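Local coordinates for AadB (Pseudomonas aeruginosa, PDB 4XJE), which adenylates the 2''-hydroxyl group of kanamycin, gentamicin, tobramycin and related aminoglycosides, giving the bacterium resistance to these antibiotics, at residues 53-58 with 91-96; 109-114 with 133-138; 139-144 with 174-179. All coordinates share one frame; numbering follows the deposited sequence. Where two conformers were deposited one is given.

Contact 1: 53-58 with 91-96; sequences IDLTFP and ELLDCE. With TOY (tobramycin), chain C; AMP (adenosine monophosphate), chain B.
Ile53 and Leu92 open a parallel strand pair in which five backbone hydrogen bonds link 53-58 to 91-96. Ile53 N reaches Leu92 O at 3.1 Å, and Ile53 O then accepts from Asp94 N. Leu55 repeats the pattern, its N bonding Asp94 O and its O taking Glu96 N at 2.8 Å, before Phe57 N closes the series on Glu96 O. CA-H...O contacts fill in between, such as Thr56 CA to Glu96 O.

Apolar side chains occupy one face. Ile53 and Leu93 run alongside each other, CD1 to CD1, while a Leu55 methyl, CD1, rests on Leu93 CG at 4.1 Å. The Phe57 ring swings back toward the partner strand and sets CE1 3.8 Å from Cys95 CB. Helices 11-26 and 62-71 cover this layer.

The other face carries Asp54, Asp94, Thr56 and Glu96. This is the central sheet of the nucleotidyltransferase fold, whose paired strands present metal-binding carboxylates: Asp54 and Asp94, together with Asp52, are known to bind manganese ions in this protein. No manganese lies among the groups of this contact; instead the amine N12 of tobramycin bridges the aspartate pair from one side, 2.8 Å from Asp54 OD1 and donating to Asp94 OD1. The two carboxylate oxygens are themselves 3.6 Å apart, so the amine's probable positive charge would offset their repulsion. Asp94 CG stands anti to the backbone N (chi1 -176°), which carries the carboxylate out toward the drug; Tyr82 OH bonds its OD2.

Glu96, extended from CB onward, divides its carboxylate between two drug amines: N32 donates to OE1 at 2.6 Å and N61 to OE2 at 2.7 Å. One water donates both to Glu96 OE1 and to Thr56 OG1, bridging the strands above the backbone.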
loop_
_atom_site.group_PDB
_atom_site.type_symbol
_atom_site.label_atom_id
_atom_site.label_comp_id
_atom_site.label_asym_id
_atom_site.label_seq_id
_atom_site.Cartn_x
_atom_site.Cartn_y
_atom_site.Cartn_z
ATOM N N ILE A 53 -0.500 -8.413 -1.747
ATOM C CA ILE A 53 -0.612 -7.164 -2.483
ATOM C C ILE A 53 -1.467 -6.203 -1.675
ATOM O O ILE A 53 -2.616 -6.503 -1.354
ATOM C CB ILE A 53 -1.234 -7.379 -3.871
ATOM C CG1 ILE A 53 -0.310 -8.236 -4.738
ATOM C CG2 ILE A 53 -1.495 -6.043 -4.557
ATOM C CD1 ILE A 53 -1.037 -9.000 -5.823
ATOM N N ASP A 54 -0.897 -5.054 -1.336
ATOM C CA ASP A 54 -1.622 -4.038 -0.591
ATOM C C ASP A 54 -2.210 -3.014 -1.547
ATOM O O ASP A 54 -1.506 -2.471 -2.400
ATOM C CB ASP A 54 -0.707 -3.365 0.426
ATOM C CG ASP A 54 -0.147 -4.345 1.433
ATOM O OD1 ASP A 54 -0.944 -4.915 2.210
ATOM O OD2 ASP A 54 1.086 -4.549 1.447
ATOM N N LEU A 55 -3.507 -2.762 -1.403
ATOM C CA LEU A 55 -4.210 -1.805 -2.248
ATOM C C LEU A 55 -4.909 -0.738 -1.416
ATOM O O LEU A 55 -5.515 -1.046 -0.388
ATOM C CB LEU A 55 -5.240 -2.519 -3.122
ATOM C CG LEU A 55 -4.726 -3.577 -4.100
ATOM C CD1 LEU A 55 -5.899 -4.309 -4.727
ATOM C CD2 LEU A 55 -3.857 -2.937 -5.169
ATOM N N THR A 56 -4.817 0.508 -1.868
ATOM C CA THR A 56 -5.631 1.586 -1.322
ATOM C C THR A 56 -6.633 1.996 -2.396
ATOM O O THR A 56 -6.255 2.213 -3.547
ATOM C CB THR A 56 -4.792 2.805 -0.886
ATOM O OG1 THR A 56 -3.770 2.389 0.025
ATOM C CG2 THR A 56 -5.661 3.843 -0.191
ATOM N N PHE A 57 -7.903 2.089 -2.020
ATOM C CA PHE A 57 -8.983 2.322 -2.975
ATOM C C PHE A 57 -9.898 3.442 -2.491
ATOM O O PHE A 57 -10.004 3.670 -1.288
ATOM C CB PHE A 57 -9.790 1.039 -3.177
ATOM C CG PHE A 57 -10.524 0.588 -1.945
ATOM C CD1 PHE A 57 -9.883 -0.171 -0.978
ATOM C CD2 PHE A 57 -11.852 0.925 -1.752
ATOM C CE1 PHE A 57 -10.556 -0.583 0.156
ATOM C CE2 PHE A 57 -12.529 0.517 -0.621
ATOM C CZ PHE A 57 -11.882 -0.237 0.336
ATOM N N PRO A 58 -10.556 4.154 -3.422
ATOM C CA PRO A 58 -11.554 5.129 -2.973
ATOM C C PRO A 58 -12.690 4.453 -2.213
ATOM O O PRO A 58 -13.395 3.611 -2.774
ATOM C CB PRO A 58 -12.049 5.755 -4.281
ATOM C CG PRO A 58 -10.912 5.583 -5.226
ATOM C CD PRO A 58 -10.311 4.253 -4.870
ATOM N N GLU A 91 -3.437 -15.808 -3.954
ATOM C CA GLU A 91 -2.879 -14.527 -3.529
ATOM C C GLU A 91 -3.886 -13.688 -2.756
ATOM O O GLU A 91 -5.055 -13.603 -3.128
ATOM C CB GLU A 91 -2.383 -13.737 -4.739
ATOM C CG GLU A 91 -1.249 -14.410 -5.498
ATOM C CD GLU A 91 0.022 -14.526 -4.675
ATOM O OE1 GLU A 91 0.205 -13.721 -3.736
ATOM O OE2 GLU A 91 0.839 -15.425 -4.966
ATOM N N LEU A 92 -3.415 -13.057 -1.686
ATOM C CA LEU A 92 -4.269 -12.237 -0.842
ATOM C C LEU A 92 -4.109 -10.756 -1.163
ATOM O O LEU A 92 -2.999 -10.268 -1.397
ATOM C CB LEU A 92 -3.967 -12.505 0.635
ATOM C CG LEU A 92 -4.350 -13.915 1.101
ATOM C CD1 LEU A 92 -3.813 -14.212 2.491
ATOM C CD2 LEU A 92 -5.863 -14.095 1.072
ATOM N N LEU A 93 -5.241 -10.060 -1.193
ATOM C CA LEU A 93 -5.285 -8.620 -1.400
ATOM C C LEU A 93 -5.714 -7.935 -0.114
ATOM O O LEU A 93 -6.833 -8.137 0.362
ATOM C CB LEU A 93 -6.258 -8.255 -2.520
ATOM C CG LEU A 93 -5.820 -8.380 -3.979
ATOM C CD1 LEU A 93 -4.852 -9.527 -4.192
ATOM C CD2 LEU A 93 -7.059 -8.561 -4.841
ATOM N N ASP A 94 -4.819 -7.126 0.442
ATOM C CA ASP A 94 -5.105 -6.370 1.651
ATOM C C ASP A 94 -5.544 -4.963 1.259
ATOM O O ASP A 94 -4.731 -4.157 0.813
ATOM C CB ASP A 94 -3.870 -6.338 2.547
ATOM C CG ASP A 94 -4.123 -5.647 3.862
ATOM O OD1 ASP A 94 -4.139 -4.400 3.884
ATOM O OD2 ASP A 94 -4.299 -6.353 4.875
ATOM N N CYS A 95 -6.830 -4.671 1.424
ATOM C CA CYS A 95 -7.425 -3.474 0.838
ATOM C C CYS A 95 -7.856 -2.462 1.893
ATOM O O CYS A 95 -8.602 -2.797 2.810
ATOM C CB CYS A 95 -8.626 -3.862 -0.025
ATOM S SG CYS A 95 -8.256 -5.115 -1.276
ATOM N N GLU A 96 -7.390 -1.223 1.741
ATOM C CA GLU A 96 -7.702 -0.149 2.681
ATOM C C GLU A 96 -8.352 1.032 1.965
ATOM O O GLU A 96 -7.853 1.480 0.936
ATOM C CB GLU A 96 -6.438 0.317 3.404
ATOM C CG GLU A 96 -6.702 1.366 4.472
ATOM C CD GLU A 96 -5.492 1.636 5.340
ATOM O OE1 GLU A 96 -4.353 1.468 4.854
ATOM O OE2 GLU A 96 -5.681 2.012 6.517
HETATM C C11 TOY C . -2.214 0.455 9.993
HETATM O O11 TOY C . -2.770 -0.536 9.162
HETATM C C21 TOY C . -2.430 0.045 11.446
HETATM N N21 TOY C . -1.852 -1.275 11.747
HETATM C C31 TOY C . -3.927 0.078 11.740
HETATM C C41 TOY C . -4.540 1.432 11.420
HETATM O O41 TOY C . -5.952 1.371 11.627
HETATM C C51 TOY C . -4.223 1.792 9.975
HETATM O O51 TOY C . -2.805 1.720 9.739
HETATM C C61 TOY C . -4.654 3.207 9.643
HETATM N N61 TOY C . -4.352 3.598 8.259
HETATM C C12 TOY C . -2.203 -2.677 5.656
HETATM N N12 TOY C . -1.714 -3.319 4.427
HETATM C C22 TOY C . -2.132 -1.153 5.547
HETATM C C32 TOY C . -2.688 -0.494 6.814
HETATM N N32 TOY C . -2.547 0.968 6.720
HETATM C C42 TOY C . -1.980 -1.020 8.064
HETATM C C52 TOY C . -2.002 -2.541 8.145
HETATM O O52 TOY C . -1.252 -2.980 9.271
HETATM C C62 TOY C . -1.401 -3.121 6.872
HETATM O O62 TOY C . -1.463 -4.554 6.946
HETATM C C13 TOY C . -0.269 -5.229 7.260
HETATM C C23 TOY C . -0.095 -6.398 6.296
HETATM O O23 TOY C . -0.181 -5.932 4.955
HETATM C C33 TOY C . -1.157 -7.475 6.544
HETATM N N33 TOY C . -0.918 -8.631 5.665
HETATM C C43 TOY C . -1.090 -7.879 8.018
HETATM O O43 TOY C . -2.077 -8.860 8.315
HETATM C C53 TOY C . -1.338 -6.629 8.855
HETATM O O53 TOY C . -0.295 -5.679 8.601
HETATM C C63 TOY C . -1.337 -6.888 10.344
HETATM O O63 TOY C . -1.666 -5.711 11.069
HETATM P P AMP B . 3.183 -6.269 3.542
HETATM O O1P AMP B . 1.732 -6.419 3.133
HETATM O O2P AMP B . 3.639 -7.600 4.125
HETATM O O3P AMP B . 4.004 -5.655 2.453
HETATM O "O5'" AMP B . 3.154 -5.240 4.759
HETATM C "C5'" AMP B . 2.915 -3.859 4.542
HETATM C "C4'" AMP B . 3.303 -3.047 5.750
HETATM O "O4'" AMP B . 2.438 -3.379 6.861
HETATM C "C3'" AMP B . 4.702 -3.298 6.284
HETATM O "O3'" AMP B . 5.683 -2.575 5.567
HETATM C "C2'" AMP B . 4.589 -2.876 7.745
HETATM O "O2'" AMP B . 4.721 -1.470 7.871
HETATM C "C1'" AMP B . 3.144 -3.258 8.077
HETATM N N9 AMP B . 3.041 -4.528 8.821
HETATM C C8 AMP B . 3.472 -5.768 8.427
HETATM N N7 AMP B . 3.243 -6.719 9.300
HETATM C C5 AMP B . 2.618 -6.061 10.343
HETATM C C6 AMP B . 2.115 -6.507 11.583
HETATM N N6 AMP B . 2.180 -7.776 11.997
HETATM N N1 AMP B . 1.544 -5.592 12.396
HETATM C C2 AMP B . 1.485 -4.319 11.990
HETATM N N3 AMP B . 1.925 -3.780 10.848
HETATM C C4 AMP B . 2.484 -4.709 10.068
HETATM O O HOH W 1 -2.940 1.636 2.678
#

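Contact 2: 109-114 with 133-138; sequences EAPQGS and WEAIIW
Pro111 is pressed against Trp138 and forms the tight part of this contact. Its CD lies over one face of the indole, 3.7 Å from the centroid of the five-membered ring, and its CG comes 3.6 Å from Trp138 CE3, beyond the rim of the six-membered ring rather than over it. Ala110 CA adds a second CH-pi contact on the same face, displaced toward the NE1 end. A chi1 of -174° swings the indole off the helix, beside the carbonyl carbon, to meet the loop. There NE1 makes a weak, bent bond to Glu109 O, with an angle of 128° at the hydrogen; its stronger partner is Tyr142 OH.

One turn back along the helix, Ala135 CB packs on Ser114 CB at 3.8 Å. The loop here makes a type II beta turn from Pro111 to Ser114, with Gly113 at positive phi (83°). Pro111, at its first position, packs on the start of helix 133-146, which opens the C-terminal helical part facing the nucleotidyltransferase sheet. Glu106 accepts from both Ser114 OG and Gly113 N, tying the turn to strand 105-107.

Packing thins toward Glu134 and Gln112. The side chain of Glu134 touches the loop through CB, 3.9 Å from Pro111 CB, and its chain bends at chi2. A water that donates to Gln112 O may also reach Glu134 OE1, a long and doubtful link since this side chain has two conformers. Gln112 is exposed, its CB pointing away from the helix, whereas at the opposite end of the loop Glu109 OE1 is held by Tyr183 OH.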
loop_
_atom_site.group_PDB
_atom_site.type_symbol
_atom_site.label_atom_id
_atom_site.label_comp_id
_atom_site.label_asym_id
_atom_site.label_seq_id
_atom_site.Cartn_x
_atom_site.Cartn_y
_atom_site.Cartn_z
ATOM N N GLU A 109 -6.153 8.194 9.415
ATOM C CA GLU A 109 -5.028 8.001 10.329
ATOM C C GLU A 109 -3.745 7.662 9.576
ATOM O O GLU A 109 -3.110 6.638 9.838
ATOM C CB GLU A 109 -5.346 6.898 11.340
ATOM C CG GLU A 109 -6.552 7.188 12.213
ATOM C CD GLU A 109 -6.938 6.002 13.075
ATOM O OE1 GLU A 109 -6.031 5.379 13.669
ATOM O OE2 GLU A 109 -8.145 5.687 13.152
ATOM N N ALA A 110 -3.380 8.527 8.636
ATOM C CA ALA A 110 -2.146 8.380 7.878
ATOM C C ALA A 110 -1.628 9.769 7.525
ATOM O O ALA A 110 -2.355 10.750 7.667
ATOM C CB ALA A 110 -2.375 7.547 6.625
ATOM N N PRO A 111 -0.367 9.865 7.078
ATOM C CA PRO A 111 0.201 11.184 6.782
ATOM C C PRO A 111 -0.477 11.875 5.601
ATOM O O PRO A 111 -0.953 11.202 4.690
ATOM C CB PRO A 111 1.667 10.873 6.453
ATOM C CG PRO A 111 1.919 9.528 7.057
ATOM C CD PRO A 111 0.631 8.796 6.911
ATOM N N GLN A 112 -0.521 13.204 5.629
ATOM C CA GLN A 112 -1.015 13.976 4.497
ATOM C C GLN A 112 -0.209 13.613 3.253
ATOM O O GLN A 112 1.000 13.390 3.331
ATOM C CB GLN A 112 -0.925 15.478 4.782
ATOM C CG GLN A 112 -1.662 16.365 3.776
ATOM C CD GLN A 112 -0.900 16.559 2.477
ATOM O OE1 GLN A 112 0.310 16.354 2.416
ATOM N NE2 GLN A 112 -1.611 16.951 1.427
ATOM N N GLY A 113 -0.887 13.551 2.110
ATOM C CA GLY A 113 -0.245 13.205 0.854
ATOM C C GLY A 113 -0.083 11.710 0.633
ATOM O O GLY A 113 0.700 11.289 -0.220
ATOM N N SER A 114 -0.831 10.905 1.384
ATOM C CA SER A 114 -0.667 9.453 1.349
ATOM C C SER A 114 -1.051 8.817 0.011
ATOM O O SER A 114 -0.578 7.725 -0.307
ATOM C CB SER A 114 -1.488 8.802 2.463
ATOM O OG SER A 114 -2.876 9.033 2.290
ATOM N N TRP A 133 6.090 7.736 0.494
ATOM C CA TRP A 133 7.093 7.235 1.426
ATOM C C TRP A 133 6.650 7.428 2.873
ATOM O O TRP A 133 6.861 6.556 3.714
ATOM C CB TRP A 133 8.437 7.937 1.215
ATOM C CG TRP A 133 9.237 7.442 0.046
ATOM C CD1 TRP A 133 9.634 8.170 -1.036
ATOM C CD2 TRP A 133 9.751 6.117 -0.151
ATOM N NE1 TRP A 133 10.360 7.383 -1.896
ATOM C CE2 TRP A 133 10.445 6.118 -1.377
ATOM C CE3 TRP A 133 9.687 4.931 0.589
ATOM C CZ2 TRP A 133 11.072 4.981 -1.882
ATOM C CZ3 TRP A 133 10.311 3.801 0.084
ATOM C CH2 TRP A 133 10.995 3.835 -1.139
ATOM N N GLU A 134 6.041 8.576 3.150
ATOM C CA GLU A 134 5.569 8.891 4.493
ATOM C C GLU A 134 4.495 7.900 4.942
ATOM O O GLU A 134 4.511 7.431 6.078
ATOM C CB GLU A 134 5.030 10.324 4.552
ATOM C CG GLU A 134 6.103 11.410 4.418
ATOM C CD GLU A 134 6.443 11.756 2.978
ATOM O OE1 GLU A 134 5.993 11.043 2.056
ATOM O OE2 GLU A 134 7.168 12.752 2.766
ATOM N N ALA A 135 3.568 7.582 4.042
ATOM C CA ALA A 135 2.511 6.611 4.323
ATOM C C ALA A 135 3.091 5.219 4.573
ATOM O O ALA A 135 2.646 4.499 5.465
ATOM C CB ALA A 135 1.520 6.569 3.175
ATOM N N ILE A 136 4.079 4.851 3.763
ATOM C CA ILE A 136 4.778 3.574 3.890
ATOM C C ILE A 136 5.464 3.443 5.254
ATOM O O ILE A 136 5.298 2.439 5.955
ATOM C CB ILE A 136 5.824 3.418 2.754
ATOM C CG1 ILE A 136 5.118 3.243 1.404
ATOM C CG2 ILE A 136 6.753 2.232 3.008
ATOM C CD1 ILE A 136 6.045 3.371 0.208
ATOM N N ILE A 137 6.250 4.457 5.605
ATOM C CA ILE A 137 6.966 4.496 6.877
ATOM C C ILE A 137 5.990 4.453 8.043
ATOM O O ILE A 137 6.198 3.727 9.014
ATOM C CB ILE A 137 7.850 5.767 6.982
ATOM C CG1 ILE A 137 9.255 5.485 6.436
ATOM C CG2 ILE A 137 7.925 6.289 8.427
ATOM C CD1 ILE A 137 10.174 4.735 7.391
ATOM N N TRP A 138 4.932 5.250 7.932
ATOM C CA TRP A 138 3.927 5.397 8.981
ATOM C C TRP A 138 3.432 4.057 9.516
ATOM O O TRP A 138 3.259 3.883 10.722
ATOM C CB TRP A 138 2.760 6.217 8.429
ATOM C CG TRP A 138 1.684 6.596 9.388
ATOM C CD1 TRP A 138 0.496 5.955 9.585
ATOM C CD2 TRP A 138 1.673 7.736 10.255
ATOM N NE1 TRP A 138 -0.251 6.620 10.528
ATOM C CE2 TRP A 138 0.450 7.717 10.956
ATOM C CE3 TRP A 138 2.580 8.770 10.508
ATOM C CZ2 TRP A 138 0.116 8.686 11.898
ATOM C CZ3 TRP A 138 2.245 9.732 11.444
ATOM C CH2 TRP A 138 1.022 9.686 12.125
HETATM O O HOH W 2 2.663 11.681 2.452
#

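Contact 3: 139-144 with 174-179; sequences DYFYYA and VLRAAF. With AMP (adenosine monophosphate), chain B; TOY (tobramycin), chain C.
With CG beside the backbone N in both Phe141 and Tyr142, and CG turned to the far side from the backbone N in Phe179 (chi1 180°), three rings converge into an aromatic cluster between helices 133-146 and 169-183. The short helical segments cross at -59°, with axes 10.6 Å apart, a separation spanned by these large side chains and without a hydrogen bond between the segments.

Phe141 and Phe179 overlap antiparallel, each ring lying next to the other's CB. Phe141 CB stands almost exactly above the centre of the Phe179 ring, 3.5 Å from the centroid, while the Phe141 ring turns an edge toward that same ring in an offset edge-to-face pair with steeply inclined planes. Beyond it, the Phe141 rim lies against the backbone of 174-179, CE2 reaching Arg176 CA at 3.6 Å. Leu175 CB and CG touch CE2 as well.

Arg176 bends at chi3 and passes along one face of the Phe141 ring, with CG above the rim. The guanidinium is oblique to the ring plane and has Phe141 CE1 over its own face; its NH2 is held by Glu173 in a salt bridge and by Tyr160 OH.

Phe179 turns its edge to one face of Tyr142 (planes at 84°), while tobramycin C21 lies over the opposite face; the Tyr142 OH bonds Tyr183 OH. The same helix lines the substrate site: Tyr143 lays its ring over the adenine of AMP, and Asp139 OD2 accepts from tobramycin N32 at 2.9 Å. On the side of Tyr142 away from the drug, Phe179 CE2 lies over the ring centre, 3.6 Å from Tyr142 CE1.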
loop_
_atom_site.group_PDB
_atom_site.type_symbol
_atom_site.label_atom_id
_atom_site.label_comp_id
_atom_site.label_asym_id
_atom_site.label_seq_id
_atom_site.Cartn_x
_atom_site.Cartn_y
_atom_site.Cartn_z
ATOM N N ASP A 139 3.227 3.100 8.619
ATOM C CA ASP A 139 2.708 1.801 9.024
ATOM C C ASP A 139 3.740 0.972 9.790
ATOM O O ASP A 139 3.369 0.075 10.547
ATOM C CB ASP A 139 2.197 1.021 7.808
ATOM C CG ASP A 139 0.784 1.420 7.408
ATOM O OD1 ASP A 139 0.081 2.052 8.224
ATOM O OD2 ASP A 139 0.366 1.089 6.280
ATOM N N TYR A 140 5.025 1.265 9.613
ATOM C CA TYR A 140 6.050 0.602 10.418
ATOM C C TYR A 140 6.014 1.071 11.871
ATOM O O TYR A 140 6.418 0.334 12.769
ATOM C CB TYR A 140 7.448 0.839 9.843
ATOM C CG TYR A 140 7.747 0.056 8.586
ATOM C CD1 TYR A 140 8.014 -1.305 8.633
ATOM C CD2 TYR A 140 7.780 0.684 7.353
ATOM C CE1 TYR A 140 8.295 -2.017 7.480
ATOM C CE2 TYR A 140 8.061 -0.011 6.202
ATOM C CZ TYR A 140 8.318 -1.359 6.268
ATOM O OH TYR A 140 8.594 -2.043 5.108
ATOM N N PHE A 141 5.535 2.291 12.106
ATOM C CA PHE A 141 5.436 2.804 13.469
ATOM C C PHE A 141 4.436 1.972 14.281
ATOM O O PHE A 141 4.726 1.590 15.415
ATOM C CB PHE A 141 5.038 4.289 13.472
ATOM C CG PHE A 141 6.056 5.211 12.828
ATOM C CD1 PHE A 141 7.405 4.876 12.770
ATOM C CD2 PHE A 141 5.656 6.425 12.291
ATOM C CE1 PHE A 141 8.324 5.731 12.183
ATOM C CE2 PHE A 141 6.573 7.281 11.701
ATOM C CZ PHE A 141 7.906 6.934 11.649
ATOM N N TYR A 142 3.271 1.681 13.704
ATOM C CA TYR A 142 2.317 0.770 14.340
ATOM C C TYR A 142 2.972 -0.570 14.631
ATOM O O TYR A 142 2.852 -1.121 15.726
ATOM C CB TYR A 142 1.095 0.513 13.458
ATOM C CG TYR A 142 0.214 1.700 13.167
ATOM C CD1 TYR A 142 -0.682 2.184 14.111
ATOM C CD2 TYR A 142 0.241 2.302 11.923
ATOM C CE1 TYR A 142 -1.505 3.259 13.826
ATOM C CE2 TYR A 142 -0.571 3.367 11.627
ATOM C CZ TYR A 142 -1.443 3.845 12.576
ATOM O OH TYR A 142 -2.246 4.913 12.257
ATOM N N TYR A 143 3.644 -1.092 13.612
ATOM C CA TYR A 143 4.289 -2.393 13.672
ATOM C C TYR A 143 5.271 -2.447 14.838
ATOM O O TYR A 143 5.347 -3.445 15.556
ATOM C CB TYR A 143 5.000 -2.672 12.344
ATOM C CG TYR A 143 5.494 -4.088 12.135
ATOM C CD1 TYR A 143 5.009 -5.154 12.887
ATOM C CD2 TYR A 143 6.456 -4.356 11.169
ATOM C CE1 TYR A 143 5.470 -6.440 12.678
ATOM C CE2 TYR A 143 6.919 -5.633 10.959
ATOM C CZ TYR A 143 6.426 -6.669 11.714
ATOM O OH TYR A 143 6.892 -7.941 11.499
ATOM N N ALA A 144 6.010 -1.358 15.027
ATOM C CA ALA A 144 6.999 -1.278 16.093
ATOM C C ALA A 144 6.348 -1.271 17.476
ATOM O O ALA A 144 6.921 -1.785 18.434
ATOM C CB ALA A 144 7.864 -0.041 15.911
ATOM N N VAL A 174 10.628 13.335 12.405
ATOM C CA VAL A 174 9.549 14.304 12.505
ATOM C C VAL A 174 8.214 13.573 12.401
ATOM O O VAL A 174 7.280 13.844 13.158
ATOM C CB VAL A 174 9.658 15.383 11.408
ATOM C CG1 VAL A 174 8.394 16.208 11.332
ATOM C CG2 VAL A 174 10.859 16.283 11.664
ATOM N N LEU A 175 8.138 12.637 11.460
ATOM C CA LEU A 175 6.938 11.834 11.262
ATOM C C LEU A 175 6.669 10.946 12.480
ATOM O O LEU A 175 5.520 10.789 12.900
ATOM C CB LEU A 175 7.083 10.982 9.997
ATOM C CG LEU A 175 5.804 10.536 9.289
ATOM C CD1 LEU A 175 5.020 11.732 8.774
ATOM C CD2 LEU A 175 6.152 9.589 8.146
ATOM N N ARG A 176 7.728 10.370 13.045
ATOM C CA ARG A 176 7.597 9.548 14.245
ATOM C C ARG A 176 7.053 10.378 15.404
ATOM O O ARG A 176 6.238 9.898 16.191
ATOM C CB ARG A 176 8.940 8.925 14.637
ATOM C CG ARG A 176 8.823 7.845 15.711
ATOM C CD ARG A 176 10.165 7.529 16.352
ATOM N NE ARG A 176 11.201 7.251 15.361
ATOM C CZ ARG A 176 11.389 6.079 14.764
ATOM N NH1 ARG A 176 10.612 5.035 15.037
ATOM N NH2 ARG A 176 12.365 5.947 13.879
ATOM N N ALA A 177 7.511 11.623 15.507
ATOM C CA ALA A 177 7.032 12.527 16.546
ATOM C C ALA A 177 5.539 12.800 16.375
ATOM O O ALA A 177 4.784 12.807 17.347
ATOM C CB ALA A 177 7.817 13.831 16.523
ATOM N N ALA A 178 5.116 13.022 15.134
ATOM C CA ALA A 178 3.705 13.238 14.843
ATOM C C ALA A 178 2.893 11.999 15.204
ATOM O O ALA A 178 1.796 12.104 15.753
ATOM C CB ALA A 178 3.510 13.596 13.378
ATOM N N PHE A 179 3.435 10.827 14.894
ATOM C CA PHE A 179 2.771 9.567 15.203
ATOM C C PHE A 179 2.594 9.406 16.710
ATOM O O PHE A 179 1.490 9.149 17.191
ATOM C CB PHE A 179 3.566 8.389 14.636
ATOM C CG PHE A 179 2.956 7.044 14.918
ATOM C CD1 PHE A 179 3.271 6.353 16.078
ATOM C CD2 PHE A 179 2.072 6.466 14.022
ATOM C CE1 PHE A 179 2.712 5.115 16.339
ATOM C CE2 PHE A 179 1.511 5.228 14.276
ATOM C CZ PHE A 179 1.832 4.552 15.436
HETATM P P AMP B . 3.183 -6.269 3.542
HETATM O O1P AMP B . 1.732 -6.419 3.133
HETATM O O2P AMP B . 3.639 -7.600 4.125
HETATM O O3P AMP B . 4.004 -5.655 2.453
HETATM O "O5'" AMP B . 3.154 -5.240 4.759
HETATM C "C5'" AMP B . 2.915 -3.859 4.542
HETATM C "C4'" AMP B . 3.303 -3.047 5.750
HETATM O "O4'" AMP B . 2.438 -3.379 6.861
HETATM C "C3'" AMP B . 4.702 -3.298 6.284
HETATM O "O3'" AMP B . 5.683 -2.575 5.567
HETATM C "C2'" AMP B . 4.589 -2.876 7.745
HETATM O "O2'" AMP B . 4.721 -1.470 7.871
HETATM C "C1'" AMP B . 3.144 -3.258 8.077
HETATM N N9 AMP B . 3.041 -4.528 8.821
HETATM C C8 AMP B . 3.472 -5.768 8.427
HETATM N N7 AMP B . 3.243 -6.719 9.300
HETATM C C5 AMP B . 2.618 -6.061 10.343
HETATM C C6 AMP B . 2.115 -6.507 11.583
HETATM N N6 AMP B . 2.180 -7.776 11.997
HETATM N N1 AMP B . 1.544 -5.592 12.396
HETATM C C2 AMP B . 1.485 -4.319 11.990
HETATM N N3 AMP B . 1.925 -3.780 10.848
HETATM C C4 AMP B . 2.484 -4.709 10.068
HETATM C C11 TOY C . -2.214 0.455 9.993
HETATM O O11 TOY C . -2.770 -0.536 9.162
HETATM C C21 TOY C . -2.430 0.045 11.446
HETATM N N21 TOY C . -1.852 -1.275 11.747
HETATM C C31 TOY C . -3.927 0.078 11.740
HETATM C C41 TOY C . -4.540 1.432 11.420
HETATM O O41 TOY C . -5.952 1.371 11.627
HETATM C C51 TOY C . -4.223 1.792 9.975
HETATM O O51 TOY C . -2.805 1.720 9.739
HETATM C C61 TOY C . -4.654 3.207 9.643
HETATM N N61 TOY C . -4.352 3.598 8.259
HETATM C C12 TOY C . -2.203 -2.677 5.656
HETATM N N12 TOY C . -1.714 -3.319 4.427
HETATM C C22 TOY C . -2.132 -1.153 5.547
HETATM C C32 TOY C . -2.688 -0.494 6.814
HETATM N N32 TOY C . -2.547 0.968 6.720
HETATM C C42 TOY C . -1.980 -1.020 8.064
HETATM C C52 TOY C . -2.002 -2.541 8.145
HETATM O O52 TOY C . -1.252 -2.980 9.271
HETATM C C62 TOY C . -1.401 -3.121 6.872
HETATM O O62 TOY C . -1.463 -4.554 6.946
HETATM C C13 TOY C . -0.269 -5.229 7.260
HETATM C C23 TOY C . -0.095 -6.398 6.296
HETATM O O23 TOY C . -0.181 -5.932 4.955
HETATM C C33 TOY C . -1.157 -7.475 6.544
HETATM N N33 TOY C . -0.918 -8.631 5.665
HETATM C C43 TOY C . -1.090 -7.879 8.018
HETATM O O43 TOY C . -2.077 -8.860 8.315
HETATM C C53 TOY C . -1.338 -6.629 8.855
HETATM O O53 TOY C . -0.295 -5.679 8.601
HETATM C C63 TOY C . -1.337 -6.888 10.344
HETATM O O63 TOY C . -1.666 -5.711 11.069
#

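How the contacts relate
From the N terminus, strand 53-58 comes first, and contact 1 closes when the chain returns as 91-96 after helix 62-71 and a hairpin. Contact 2 closes a shorter loop, from 109-114 through the small two-stranded sheet to the start of helix 133-146. Contact 3 follows, joining the next turns of that helix to helix 169-183 after the chain has passed through helix 154-167. The three loops run in series; none nests or crosses. Contacts 2 and 3 adjoin: Trp138 CH2 meets Phe179 CA, and Glu109 O lies near Tyr142 OH. Contacts 1 and 3 do not touch each other, but tobramycin and AMP bridge the sheet and the helical part.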